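Local coordinates for D-methionine-binding lipoprotein MetQ (Escherichia coli, PDB 4YAH), which binds methionine as the solute-binding lipoprotein of an ATP-driven D-methionine permease, an ABC transport system, at residues D125-G130 against N173-K178; A115-K120 against L211-D216; N31-G36 against D80-A85. All coordinates share one frame; numbering follows the deposited sequence.

Contact 1 of 3, residues D125-G130 against N173-K178; sequences DELQDG and NPKNLK
L127 opens the contact just after the short 3-10 segment ending at E126, reaching tip to tip toward L177: its CD2 lies 3.8 Å from CD2 of L177. Its CG is anti to the backbone N (chi1 -171°), which brings CD2 to the L177 methyls; both leucines are buried, and L127 also touches L154 and I121. The carbonyl of the same residue accepts a hydrogen bond from a water 2.7 Å from L127 O. That water also donates to D129 OD1 and accepts from K175 NZ, so one solvent molecule joins the ammonium group to two oxygens. The lysine chain is extended as far as CE and bent only at its last torsion. At D129 the carboxylate crosses the K175 side chain at about a right angle, with OD1 3.5 Å from K175 CB. D129 OD1 and K175 NZ stay 5.1 Å apart, with no direct salt bridge, and are linked by the shared water. D129 OD2 has its own water, which donates to P174 O as well. G130 supplies the direct bond: its N lies 2.9 Å from K175 O, almost in line with the carbonyl (C=O...N 173°). The positive phi of G130 (81°) suits glycine. K175 lies within a type I beta turn from N173 to N176, and the N173 side chain binds L177 twice, OD1 accepting from L177 N and ND2 donating to L177 O. Two loops are thus paired just ahead of the adjacent parallel strands 132-136 and 178-182, at the edge of an alpha/beta lobe of the periplasmic binding protein fold.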
# COMPACT_ATOMS: atom_id res chain seq x y z
N ASP A 125 15.47 -3.00 -21.09
CA ASP A 125 16.12 -3.37 -22.36
C ASP A 125 15.73 -4.77 -22.80
O ASP A 125 15.78 -5.09 -23.99
CB ASP A 125 17.64 -3.34 -22.23
CG ASP A 125 18.20 -1.94 -22.14
OD1 ASP A 125 17.46 -0.97 -22.39
OD2 ASP A 125 19.41 -1.81 -21.82
N GLU A 126 15.38 -5.62 -21.83
CA GLU A 126 15.06 -7.02 -22.10
C GLU A 126 13.57 -7.29 -22.26
O GLU A 126 13.17 -8.44 -22.48
CB GLU A 126 15.55 -7.91 -20.97
CG GLU A 126 17.01 -7.84 -20.60
CD GLU A 126 17.26 -8.58 -19.28
OE1 GLU A 126 17.05 -9.81 -19.21
OE2 GLU A 126 17.63 -7.92 -18.28
N LEU A 127 12.73 -6.28 -22.10
CA LEU A 127 11.29 -6.49 -22.15
C LEU A 127 10.82 -6.74 -23.58
O LEU A 127 10.82 -5.83 -24.42
CB LEU A 127 10.56 -5.29 -21.53
CG LEU A 127 9.06 -5.43 -21.31
CD1 LEU A 127 8.75 -6.56 -20.32
CD2 LEU A 127 8.50 -4.13 -20.80
N GLN A 128 10.40 -7.96 -23.85
CA GLN A 128 9.94 -8.34 -25.18
C GLN A 128 8.58 -7.77 -25.51
O GLN A 128 7.71 -7.59 -24.64
CB GLN A 128 9.87 -9.86 -25.32
CG GLN A 128 11.15 -10.55 -24.99
CD GLN A 128 11.04 -12.01 -25.30
OE1 GLN A 128 10.86 -12.40 -26.45
NE2 GLN A 128 11.12 -12.83 -24.27
N ASP A 129 8.39 -7.52 -26.80
CA ASP A 129 7.08 -7.17 -27.32
C ASP A 129 6.07 -8.23 -26.92
O ASP A 129 6.38 -9.43 -26.90
CB ASP A 129 7.11 -7.06 -28.85
CG ASP A 129 7.67 -5.76 -29.36
OD1 ASP A 129 8.19 -4.93 -28.56
OD2 ASP A 129 7.62 -5.59 -30.60
N GLY A 130 4.86 -7.78 -26.59
CA GLY A 130 3.78 -8.70 -26.26
C GLY A 130 3.83 -9.21 -24.83
O GLY A 130 3.02 -10.05 -24.45
N ASN A 173 1.64 2.44 -26.86
CA ASN A 173 2.09 1.19 -26.27
C ASN A 173 2.91 0.48 -27.34
O ASN A 173 2.49 -0.52 -27.91
CB ASN A 173 0.89 0.37 -25.82
CG ASN A 173 1.27 -0.97 -25.20
OD1 ASN A 173 2.43 -1.22 -24.84
ND2 ASN A 173 0.28 -1.84 -25.06
N PRO A 174 4.10 1.02 -27.61
CA PRO A 174 4.88 0.53 -28.77
C PRO A 174 5.36 -0.92 -28.67
O PRO A 174 5.56 -1.55 -29.71
CB PRO A 174 6.07 1.50 -28.82
CG PRO A 174 6.13 2.15 -27.49
CD PRO A 174 4.73 2.19 -26.97
N LYS A 175 5.56 -1.44 -27.47
CA LYS A 175 5.94 -2.83 -27.29
C LYS A 175 4.71 -3.74 -27.24
O LYS A 175 4.85 -4.96 -27.08
CB LYS A 175 6.76 -3.04 -26.03
CG LYS A 175 8.06 -2.27 -25.98
CD LYS A 175 8.83 -2.56 -24.70
CE LYS A 175 10.09 -1.71 -24.58
NZ LYS A 175 11.18 -2.17 -25.50
N ASN A 176 3.52 -3.17 -27.41
CA ASN A 176 2.28 -3.95 -27.38
C ASN A 176 2.20 -4.82 -26.14
O ASN A 176 1.89 -6.01 -26.20
CB ASN A 176 2.16 -4.84 -28.62
CG ASN A 176 2.17 -4.03 -29.91
OD1 ASN A 176 1.39 -3.09 -30.06
ND2 ASN A 176 3.04 -4.39 -30.83
N LEU A 177 2.51 -4.21 -25.00
CA LEU A 177 2.42 -4.88 -23.73
C LEU A 177 0.98 -5.19 -23.40
O LEU A 177 0.08 -4.46 -23.78
CB LEU A 177 3.03 -4.00 -22.63
CG LEU A 177 4.45 -3.53 -22.89
CD1 LEU A 177 4.85 -2.54 -21.82
CD2 LEU A 177 5.39 -4.73 -22.90
N LYS A 178 0.78 -6.28 -22.66
CA LYS A 178 -0.54 -6.69 -22.25
C LYS A 178 -0.63 -6.47 -20.75
O LYS A 178 0.08 -7.11 -19.99
CB LYS A 178 -0.80 -8.16 -22.59
CG LYS A 178 -0.46 -8.55 -24.02
CD LYS A 178 -1.31 -7.78 -25.02
CE LYS A 178 -1.06 -8.26 -26.45
NZ LYS A 178 -1.55 -9.65 -26.66
O HOH W 1 10.43 -4.85 -26.94
O HOH W 2 6.61 -3.47 -31.78
O HOH W 3 4.35 -6.47 -31.16

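Contact 2 of 3, residues A115-K120 against L211-D216; sequences AGYSKK and LTPAKD
A short helix packed on a strand of the five-stranded sheet forms this buried contact, in which the Y117 ring meets L211, P213 and D216 beside the start of helix 213-216. No hydrogen bond runs directly between the two segments; the evidence is in the packing. Y117 has CG anti to its carbonyl carbon (chi1 -56°), and the ring reaches the turn that leads into the helix. Its hydroxyl ends at the proline, Y117 OH lying 3.3 Å from P213 CD. The equally near P213 N has no hydrogen to share, so this approach is packing. D216 CB stands at the ring edge and in plane, 4.0 Å from Y117 CD1. L211 comes in obliquely, its CB 3.9 Å from Y117 CE1, and the two side chains slide past each other in opposite directions. A115 adds a smaller apolar touch, CB to P213 CB at 3.9 Å. Bonds within 211-216 brace the helix start. T212 is the N-cap, its OG1 accepting a weak capping bond from K215 N and having a further weak partner in N264. Separately, D216 OD2 accepts from T212 N at 3.0 Å with its anti lone pair, a bond that holds the D216 carboxylate on the helix start while its CB faces the tyrosine. One water bridges the segments, accepting from S118 N and lying 2.7 Å from D216 O. Strand 115-117 pairs with 196-201 and 219-220; the arrangement is a short N-capped helix packed against it, just before edge strand 219-220, in an alpha/beta lobe of the periplasmic binding protein fold.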
# COMPACT_ATOMS: atom_id res chain seq x y z
N ALA A 115 7.20 -0.20 -6.75
CA ALA A 115 8.22 -0.60 -7.73
C ALA A 115 7.72 -1.67 -8.68
O ALA A 115 6.74 -2.36 -8.42
CB ALA A 115 9.46 -1.07 -7.01
N GLY A 116 8.40 -1.76 -9.82
CA GLY A 116 8.22 -2.84 -10.77
C GLY A 116 9.29 -3.89 -10.54
O GLY A 116 10.45 -3.56 -10.29
N TYR A 117 8.88 -5.16 -10.60
CA TYR A 117 9.75 -6.30 -10.29
C TYR A 117 9.64 -7.34 -11.38
O TYR A 117 8.64 -7.39 -12.09
CB TYR A 117 9.37 -6.96 -8.96
CG TYR A 117 9.37 -6.07 -7.75
CD1 TYR A 117 10.50 -5.92 -6.97
CD2 TYR A 117 8.22 -5.37 -7.38
CE1 TYR A 117 10.50 -5.10 -5.84
CE2 TYR A 117 8.20 -4.55 -6.26
CZ TYR A 117 9.34 -4.42 -5.49
OH TYR A 117 9.34 -3.61 -4.37
N SER A 118 10.66 -8.19 -11.49
CA SER A 118 10.61 -9.29 -12.43
C SER A 118 11.51 -10.43 -12.00
O SER A 118 12.55 -10.20 -11.38
CB SER A 118 11.05 -8.82 -13.81
OG SER A 118 11.03 -9.92 -14.69
N LYS A 119 11.11 -11.66 -12.31
CA LYS A 119 11.99 -12.82 -12.14
C LYS A 119 12.48 -13.31 -13.52
O LYS A 119 13.16 -14.34 -13.61
CB LYS A 119 11.28 -13.92 -11.35
CG LYS A 119 11.03 -13.51 -9.91
CD LYS A 119 10.28 -14.57 -9.09
CE LYS A 119 11.19 -15.71 -8.71
NZ LYS A 119 10.48 -16.60 -7.77
N LYS A 120 12.16 -12.57 -14.57
CA LYS A 120 12.56 -12.94 -15.95
C LYS A 120 13.57 -11.98 -16.59
O LYS A 120 14.36 -12.42 -17.43
CB LYS A 120 11.34 -13.04 -16.84
CG LYS A 120 10.42 -14.18 -16.38
CD LYS A 120 9.18 -14.31 -17.24
CE LYS A 120 8.30 -15.43 -16.76
NZ LYS A 120 7.86 -15.20 -15.36
N LEU A 211 11.28 -8.97 -1.18
CA LEU A 211 11.65 -7.97 -2.18
C LEU A 211 11.43 -6.57 -1.63
O LEU A 211 10.47 -6.32 -0.91
CB LEU A 211 10.84 -8.15 -3.46
CG LEU A 211 10.93 -9.51 -4.12
CD1 LEU A 211 10.03 -9.55 -5.35
CD2 LEU A 211 12.35 -9.82 -4.49
N THR A 212 12.34 -5.67 -1.97
CA THR A 212 12.18 -4.25 -1.68
C THR A 212 12.54 -3.43 -2.90
O THR A 212 13.31 -3.87 -3.75
CB THR A 212 13.06 -3.75 -0.52
OG1 THR A 212 14.44 -3.87 -0.87
CG2 THR A 212 12.76 -4.53 0.75
N PRO A 213 11.99 -2.21 -3.01
CA PRO A 213 12.30 -1.42 -4.19
C PRO A 213 13.79 -1.19 -4.39
O PRO A 213 14.27 -1.33 -5.52
CB PRO A 213 11.57 -0.09 -3.91
CG PRO A 213 10.37 -0.53 -3.14
CD PRO A 213 10.89 -1.61 -2.22
N ALA A 214 14.53 -0.86 -3.34
CA ALA A 214 15.93 -0.46 -3.54
C ALA A 214 16.78 -1.65 -3.96
O ALA A 214 17.75 -1.49 -4.69
CB ALA A 214 16.50 0.16 -2.31
N LYS A 215 16.43 -2.84 -3.49
CA LYS A 215 17.26 -4.01 -3.75
C LYS A 215 16.86 -4.71 -5.03
O LYS A 215 17.71 -5.20 -5.76
CB LYS A 215 17.18 -4.99 -2.58
CG LYS A 215 18.04 -6.23 -2.75
CD LYS A 215 19.52 -5.88 -2.84
CE LYS A 215 20.41 -7.11 -2.76
NZ LYS A 215 20.08 -8.12 -3.80
N ASP A 216 15.57 -4.73 -5.31
CA ASP A 216 15.04 -5.61 -6.35
C ASP A 216 14.26 -4.89 -7.44
O ASP A 216 14.01 -5.45 -8.51
CB ASP A 216 14.17 -6.67 -5.70
CG ASP A 216 14.89 -7.39 -4.59
OD1 ASP A 216 15.77 -8.24 -4.92
OD2 ASP A 216 14.61 -7.11 -3.41
O HOH W 4 12.86 -7.63 -9.50

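Contact 3 of 3, residues N31-G36 against D80-A85; sequences NHIKVG and DIDANA
K34 N and D82 OD1 make the straightest bond between the two segments, 2.8 Å long with an N-H...O angle of 179°, on the anti lone pair of the carboxylate oxygen. D82 has CG anti to its carbonyl carbon (chi1 -63°), which turns the acid back to the strand, and its CB packs 3.4 Å from I33 CG1. The other polar atom of the same lysine backbone is also used: K34 O accepts from D82 N at 2.9 Å and, weakly, from A83 N. An alanine in place of D82 would probably leave K34 N without its acceptor and the loop before strand 83-88 less firmly joined to strand 32-38. Beyond this point the pairing becomes regular. G36 N donates to A83 O and G36 O receives A85 N at 2.9 Å, the bonds of parallel strands 32-38 and 83-88, which are neighbours in the six-stranded sheet of one lobe; the connection between them runs through helix 41-57, strand 60-66 and helix 71-78. A83 O has a second, softer donor in V35 CA. V35 shares a sheet face with A83, its CG1 4.4 Å from A83 CB. On the other face I81 CD1 sits 3.8 Å from G36 N, in the place a side chain would take, which suits glycine. The far edge of strand 32-38 is satisfied by strand 60-66, through backbone bonds of I33 and V35 to D60, E62 and V64. K34 NZ reaches D80 O through a water, 3.0 Å from NZ. H32 ND1 is bonded to D60, and N84 turns its amide away from strand 32-38, ND2 donating to N73 OD1.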
# COMPACT_ATOMS: atom_id res chain seq x y z
N ASN A 31 -9.55 -0.00 27.87
CA ASN A 31 -8.12 0.13 27.67
C ASN A 31 -7.63 -0.76 26.55
O ASN A 31 -6.45 -1.06 26.47
CB ASN A 31 -7.35 -0.19 28.94
CG ASN A 31 -5.91 0.23 28.85
OD1 ASN A 31 -5.60 1.34 28.41
ND2 ASN A 31 -5.01 -0.68 29.19
N HIS A 32 -8.55 -1.17 25.69
CA HIS A 32 -8.28 -2.12 24.61
C HIS A 32 -8.70 -1.54 23.27
O HIS A 32 -9.77 -0.95 23.17
CB HIS A 32 -9.02 -3.42 24.87
CG HIS A 32 -8.74 -4.50 23.87
ND1 HIS A 32 -7.66 -5.34 23.97
CD2 HIS A 32 -9.43 -4.90 22.77
CE1 HIS A 32 -7.67 -6.20 22.97
NE2 HIS A 32 -8.74 -5.95 22.23
N ILE A 33 -7.86 -1.70 22.24
CA ILE A 33 -8.23 -1.29 20.89
C ILE A 33 -7.77 -2.35 19.90
O ILE A 33 -6.69 -2.89 20.03
CB ILE A 33 -7.62 0.11 20.54
CG1 ILE A 33 -8.09 0.58 19.17
CG2 ILE A 33 -6.11 0.08 20.61
CD1 ILE A 33 -7.63 2.00 18.83
N LYS A 34 -8.62 -2.67 18.93
CA LYS A 34 -8.27 -3.61 17.87
C LYS A 34 -7.91 -2.83 16.61
O LYS A 34 -8.70 -2.00 16.15
CB LYS A 34 -9.43 -4.57 17.58
CG LYS A 34 -9.79 -5.54 18.73
CD LYS A 34 -10.78 -6.56 18.25
CE LYS A 34 -11.11 -7.57 19.34
NZ LYS A 34 -12.00 -8.66 18.85
N VAL A 35 -6.73 -3.11 16.04
CA VAL A 35 -6.27 -2.43 14.83
C VAL A 35 -5.97 -3.43 13.74
O VAL A 35 -5.19 -4.35 13.94
CB VAL A 35 -5.02 -1.59 15.09
CG1 VAL A 35 -4.67 -0.77 13.86
CG2 VAL A 35 -5.23 -0.65 16.28
N GLY A 36 -6.60 -3.24 12.58
CA GLY A 36 -6.36 -4.10 11.43
C GLY A 36 -5.13 -3.70 10.64
O GLY A 36 -4.96 -2.53 10.30
N ASP A 80 -16.02 -4.50 13.89
CA ASP A 80 -15.22 -5.66 14.31
C ASP A 80 -13.83 -5.26 14.76
O ASP A 80 -13.18 -5.98 15.52
CB ASP A 80 -15.11 -6.68 13.18
CG ASP A 80 -16.42 -7.38 12.88
OD1 ASP A 80 -17.30 -7.41 13.77
OD2 ASP A 80 -16.59 -7.90 11.76
N ILE A 81 -13.36 -4.12 14.26
CA ILE A 81 -12.11 -3.52 14.71
C ILE A 81 -12.35 -2.01 14.89
O ILE A 81 -13.31 -1.46 14.36
CB ILE A 81 -10.95 -3.78 13.73
CG1 ILE A 81 -11.29 -3.27 12.33
CG2 ILE A 81 -10.63 -5.27 13.69
CD1 ILE A 81 -10.16 -3.44 11.31
N ASP A 82 -11.47 -1.36 15.64
CA ASP A 82 -11.59 0.06 15.95
C ASP A 82 -10.93 0.99 14.93
O ASP A 82 -11.34 2.14 14.75
CB ASP A 82 -10.96 0.33 17.31
CG ASP A 82 -11.67 -0.40 18.46
OD1 ASP A 82 -11.16 -1.45 18.94
OD2 ASP A 82 -12.75 0.07 18.89
N ALA A 83 -9.88 0.48 14.29
CA ALA A 83 -9.07 1.27 13.38
C ALA A 83 -8.39 0.31 12.43
O ALA A 83 -8.31 -0.88 12.73
CB ALA A 83 -8.03 2.08 14.11
N ASN A 84 -7.90 0.81 11.31
CA ASN A 84 -6.94 0.02 10.56
C ASN A 84 -5.83 0.90 10.04
O ASN A 84 -5.90 2.13 10.10
CB ASN A 84 -7.61 -0.78 9.42
CG ASN A 84 -8.36 0.07 8.43
OD1 ASN A 84 -7.88 1.12 7.97
ND2 ASN A 84 -9.54 -0.41 8.04
N ALA A 85 -4.76 0.25 9.59
CA ALA A 85 -3.57 0.96 9.20
C ALA A 85 -2.96 0.29 7.99
O ALA A 85 -2.04 -0.53 8.13
CB ALA A 85 -2.58 1.01 10.36
O HOH W 5 -14.45 -7.47 17.63

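In the fold
From the N terminus, contact 3 comes first: it closes a 43-residue loop holding helix 41-57, strand 60-66 and helix 71-78, and joins strands 32-38 and 83-88 in the six-stranded sheet. After helix 89-99 and strand 103-111, of the same sheet, the chain enters the five-stranded sheet at contact 2, which closes 90 residues later at helix 213-216. Contact 1, between the loops ahead of strands 132-136 and 178-182, nests inside that span, E126 packing on K120. Contact 3 lies on the opposite side of the chain's centre from the other two, centres about 44 Å (contact 1) and 32 Å (contact 2) away. Bound methionine lies about 9 Å from the side chains of both P213 and N84.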